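Local atomic coordinates of iron-sulfur cluster assembly protein SufA (PDB entry 2D2A), a protein that binds [2Fe-2S] and [4Fe-4S] clusters during their assembly under oxidative stress and iron limitation and passes them on to target proteins such as ferredoxin and aconitase. Residues L41-A46 against A98-P103; G60-R65 against D81-P86. One frame throughout, in Å; residues are numbered along the deposited sequence.

Contact 1: residues L41-A46 against A98-P103; sequences LTLTPA and AKLFVP
Leu41 and Leu43 pack against Ala98, Leu100 and Val102 in a purely apolar, buried contact between two sheets, its centre about 6 Å from the centre of the chain. Strand 42-43 edges the sheet that includes strand 114-120, whereas strand 98-103 is an inner strand of the other. No hydrogen bond crosses, and the nearest CA atoms, those of Leu43 and Leu100, stand 7.9 Å apart, as expected of layers meeting through side chains. Alternation along both extended chains sends these five aliphatic residues inward, while Thr42 and Lys99 point away.

Leu43 straddles two partners. With CG anti to its carbonyl carbon (chi1 -73°), its fork spreads along the opposing strand: CD1 meets CB of Ala98 at 3.6 Å, and CD2 meets CD2 of Leu100 at 3.9 Å. The Leu43 and Leu100 side chains run antiparallel past one another, so CD2 of Leu43 lies alongside the Leu100 chain, against its CB as well as its CD2. Ala98 suits its place because a lone methyl fits beneath the leucine while also touching Ala48 and Ile51 of helix 45-57. Leu100 uses the same CD2 on Leu41, 4.0 Å from CB of that residue. Farther along, CG of Leu41 lies 4.1 Å from CG2 of Val102, the two side chains set roughly perpendicular.

Were Leu43 cut back to an alanine, Ala98 and Leu100 would probably lose the methyls that bridge them, opening a gap beside Ile51, with Leu41 left to cover Leu100. Just beyond, Thr44 is the N-cap of helix 45-57, its OG1 bonded to the backbone N of Ala47 and to Asp116. Interleaved aliphatic side chains between two sheets, with a helix closing one end, form part of the hydrophobic core of this HesB/IscA-family domain.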
# COMPACT_ATOMS: atom_id res chain seq x y z
N LEU A 41 -16.21 -14.46 -5.05
CA LEU A 41 -15.06 -13.61 -5.31
C LEU A 41 -13.95 -14.36 -5.83
O LEU A 41 -13.90 -15.49 -5.67
CB LEU A 41 -14.57 -12.85 -4.11
CG LEU A 41 -15.29 -12.08 -3.06
CD1 LEU A 41 -14.56 -10.75 -2.65
CD2 LEU A 41 -16.86 -11.90 -3.13
N THR A 42 -13.01 -13.66 -6.43
CA THR A 42 -11.79 -14.26 -7.03
C THR A 42 -10.34 -13.78 -6.62
O THR A 42 -9.98 -12.78 -6.35
CB THR A 42 -11.91 -14.37 -8.65
OG1 THR A 42 -11.86 -13.06 -9.23
CG2 THR A 42 -13.35 -14.84 -9.07
N LEU A 43 -9.45 -14.61 -6.83
CA LEU A 43 -8.08 -14.31 -6.66
C LEU A 43 -7.40 -14.45 -8.00
O LEU A 43 -7.55 -15.48 -8.68
CB LEU A 43 -7.53 -15.48 -5.71
CG LEU A 43 -7.81 -15.64 -4.18
CD1 LEU A 43 -6.81 -16.59 -3.50
CD2 LEU A 43 -7.71 -14.44 -3.46
N THR A 44 -6.60 -13.46 -8.36
CA THR A 44 -5.79 -13.67 -9.54
C THR A 44 -4.71 -14.71 -9.18
O THR A 44 -4.31 -14.87 -8.05
CB THR A 44 -5.10 -12.40 -9.93
OG1 THR A 44 -4.24 -11.94 -8.88
CG2 THR A 44 -6.13 -11.35 -10.19
N PRO A 45 -4.20 -15.39 -10.17
CA PRO A 45 -3.04 -16.33 -9.89
C PRO A 45 -1.90 -15.70 -9.03
O PRO A 45 -1.29 -16.29 -8.19
CB PRO A 45 -2.41 -16.59 -11.33
CG PRO A 45 -3.66 -16.26 -12.28
CD PRO A 45 -4.48 -15.17 -11.60
N ALA A 46 -1.62 -14.41 -9.28
CA ALA A 46 -0.57 -13.74 -8.57
C ALA A 46 -0.95 -13.68 -7.00
O ALA A 46 -0.08 -13.92 -6.16
CB ALA A 46 -0.27 -12.39 -9.12
N ALA A 98 -5.10 -21.60 -2.65
CA ALA A 98 -5.27 -20.43 -1.78
C ALA A 98 -6.70 -20.20 -1.33
O ALA A 98 -7.56 -20.06 -2.16
CB ALA A 98 -4.60 -19.19 -2.40
N LYS A 99 -6.96 -20.22 -0.01
CA LYS A 99 -8.24 -19.73 0.63
C LYS A 99 -8.55 -18.20 0.97
O LYS A 99 -7.80 -17.40 1.29
CB LYS A 99 -8.57 -20.54 1.79
CG LYS A 99 -8.23 -22.04 1.57
CD LYS A 99 -8.64 -22.95 2.73
CE LYS A 99 -8.00 -24.45 2.89
NZ LYS A 99 -8.75 -25.10 4.03
N LEU A 100 -9.75 -17.78 0.62
CA LEU A 100 -10.16 -16.40 0.69
C LEU A 100 -11.53 -16.50 1.39
O LEU A 100 -12.48 -17.09 0.91
CB LEU A 100 -10.24 -15.84 -0.67
CG LEU A 100 -11.01 -14.58 -0.59
CD1 LEU A 100 -10.22 -13.65 0.19
CD2 LEU A 100 -11.31 -13.96 -1.99
N PHE A 101 -11.55 -16.11 2.60
CA PHE A 101 -12.75 -16.23 3.40
C PHE A 101 -13.30 -14.88 3.42
O PHE A 101 -12.57 -13.89 3.52
CB PHE A 101 -12.41 -16.61 4.86
CG PHE A 101 -11.99 -18.07 5.02
CD1 PHE A 101 -10.66 -18.39 4.96
CD2 PHE A 101 -12.94 -19.09 5.26
CE1 PHE A 101 -10.21 -19.68 5.02
CE2 PHE A 101 -12.60 -20.38 5.24
CZ PHE A 101 -11.18 -20.72 5.18
N VAL A 102 -14.59 -14.81 3.19
CA VAL A 102 -15.26 -13.50 3.20
C VAL A 102 -16.48 -13.49 4.10
O VAL A 102 -17.33 -14.27 3.93
CB VAL A 102 -15.80 -13.13 1.86
CG1 VAL A 102 -16.40 -11.68 1.96
CG2 VAL A 102 -14.78 -13.20 0.86
N PRO A 103 -16.59 -12.60 5.07
CA PRO A 103 -17.83 -12.58 5.88
C PRO A 103 -19.14 -12.30 5.12
O PRO A 103 -19.16 -11.24 4.47
CB PRO A 103 -17.55 -11.50 6.92
CG PRO A 103 -16.32 -10.70 6.50
CD PRO A 103 -15.60 -11.56 5.47

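Contact 2: residues G60-R65 against D81-P86; sequences GMVGVR and DSVSEP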
# COMPACT_ATOMS: atom_id res chain seq x y z
N GLY A 60 -0.23 -22.55 11.28
CA GLY A 60 -1.54 -22.04 11.72
C GLY A 60 -2.28 -21.04 10.79
O GLY A 60 -3.49 -21.02 10.85
N MET A 61 -1.68 -20.37 9.82
CA MET A 61 -2.35 -19.56 8.84
C MET A 61 -3.09 -20.43 7.79
O MET A 61 -2.47 -21.30 7.21
CB MET A 61 -1.33 -18.65 8.18
CG MET A 61 -2.03 -17.53 7.42
SD MET A 61 -0.86 -16.63 6.53
CE MET A 61 -1.90 -16.01 5.19
N VAL A 62 -4.40 -20.29 7.70
CA VAL A 62 -5.17 -21.09 6.70
C VAL A 62 -5.42 -20.36 5.42
O VAL A 62 -5.63 -20.97 4.39
CB VAL A 62 -6.49 -21.79 7.17
CG1 VAL A 62 -6.10 -22.80 8.35
CG2 VAL A 62 -7.46 -20.77 7.68
N GLY A 63 -5.37 -19.07 5.47
CA GLY A 63 -5.82 -18.27 4.33
C GLY A 63 -5.87 -16.79 4.68
O GLY A 63 -5.30 -16.38 5.62
N VAL A 64 -6.39 -15.99 3.79
CA VAL A 64 -6.68 -14.55 4.07
C VAL A 64 -8.23 -14.31 4.08
O VAL A 64 -9.12 -15.16 3.76
CB VAL A 64 -6.06 -13.77 3.03
CG1 VAL A 64 -4.66 -14.17 2.92
CG2 VAL A 64 -6.76 -13.92 1.73
N ARG A 65 -8.60 -13.24 4.68
CA ARG A 65 -10.03 -12.90 4.89
C ARG A 65 -10.24 -11.42 4.48
O ARG A 65 -9.50 -10.56 4.97
CB ARG A 65 -10.40 -13.20 6.35
CG ARG A 65 -11.79 -12.50 6.86
CD ARG A 65 -12.05 -13.02 8.18
NE ARG A 65 -13.40 -13.20 8.64
CZ ARG A 65 -14.08 -12.34 9.30
NH1 ARG A 65 -13.56 -11.12 9.49
NH2 ARG A 65 -15.34 -12.71 9.66
N ASP A 81 -6.78 -9.78 5.64
CA ASP A 81 -6.09 -10.20 6.84
C ASP A 81 -5.86 -11.60 6.74
O ASP A 81 -6.57 -12.38 6.10
CB ASP A 81 -6.69 -9.79 8.23
CG ASP A 81 -5.62 -8.92 9.09
OD1 ASP A 81 -4.21 -9.29 9.15
OD2 ASP A 81 -6.15 -7.86 9.65
N SER A 82 -4.75 -11.96 7.38
CA SER A 82 -4.31 -13.38 7.63
C SER A 82 -5.37 -13.99 8.47
O SER A 82 -5.93 -13.21 9.42
CB SER A 82 -3.13 -13.19 8.42
OG SER A 82 -2.49 -14.30 8.27
N VAL A 83 -5.79 -15.24 8.22
CA VAL A 83 -6.79 -15.86 9.13
C VAL A 83 -6.35 -17.16 9.55
O VAL A 83 -5.67 -17.84 8.77
CB VAL A 83 -8.31 -15.92 8.44
CG1 VAL A 83 -8.36 -16.81 7.27
CG2 VAL A 83 -9.32 -16.47 9.23
N SER A 84 -6.70 -17.60 10.76
CA SER A 84 -6.44 -19.11 11.16
C SER A 84 -7.70 -19.89 11.43
O SER A 84 -7.80 -20.92 11.00
CB SER A 84 -5.65 -19.23 12.44
OG SER A 84 -4.66 -18.33 12.37
N GLU A 85 -8.68 -19.27 12.06
CA GLU A 85 -9.93 -19.82 12.61
C GLU A 85 -11.02 -18.93 11.89
O GLU A 85 -11.33 -17.79 12.29
CB GLU A 85 -9.94 -19.62 14.23
CG GLU A 85 -11.30 -19.55 15.08
CD GLU A 85 -11.81 -18.12 15.67
OE1 GLU A 85 -12.67 -18.33 16.57
OE2 GLU A 85 -11.53 -16.84 15.23
N PRO A 86 -11.56 -19.41 10.79
CA PRO A 86 -12.74 -18.77 10.17
C PRO A 86 -13.89 -18.62 11.02
O PRO A 86 -14.20 -19.58 11.55
CB PRO A 86 -13.22 -19.76 9.15
CG PRO A 86 -12.34 -20.84 9.21
CD PRO A 86 -11.09 -20.60 10.02
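Four backbone hydrogen bonds join Gly60-Arg65 to Asp81-Pro86. Arg65 and Asp81 form an antiparallel hydrogen-bonded pair, with Asp81 N 2.9 Å from Arg65 O and Arg65 N giving the return bond to Asp81 O. Next comes the non-hydrogen-bonded pair of Val64 and Ser82, then Val83 N on Gly63 O at 2.9 Å, the donor lying well above the carbonyl plane. Val62 N also reaches Val83, bonding to its O at 3.0 Å in that carbonyl's plane, so two consecutive residues face one. Gly63 is almost fully extended (phi 171°), a conformation that residues with a CB seldom adopt.

Side-chain packing lies beside these bonds. Val83 turns CG1 over the Gly63 peptide, 3.5 Å from Gly63 O, and its CB sits 4.0 Å from CB of Arg65. CG2 of Val62 lies 4.1 Å from Val83 CG1. Val64 and Ser82 also pack on Leu122 of the second subunit.

Polar groups come last. The extended Met61 chain brings SD to 3.3 Å from Ser82 OG, a plain approach. The Arg65 guanidinium leads away to a salt bridge with Asp90, leaving its aliphatic stem at the strand pair. The doubled residue opposite Val83 is a classic beta bulge, here at the open end of the hairpin formed by strands 63-71 and 75-83.

Strand 98-103 joins the two contacts, whose centres are about 12 Å apart. Its backbone pairs with strand 63-71: Phe101 N lies 2.9 Å from Val64 O and Lys99 O 3.2 Å from Val64 N, both probable hydrogen bonds. While Leu100 and its inward neighbours serve contact 1, Phe101 on the other face packs on contact 2, its CD1 3.6 Å from Val83 CG1. Along the chain, contact 2 is nested within the loop that contact 1 closes, and helix 45-57 leads from one to the other. Both lie away from the cluster-binding cysteines; Cys73 sits in the turn of the hairpin whose open end contact 2 holds together.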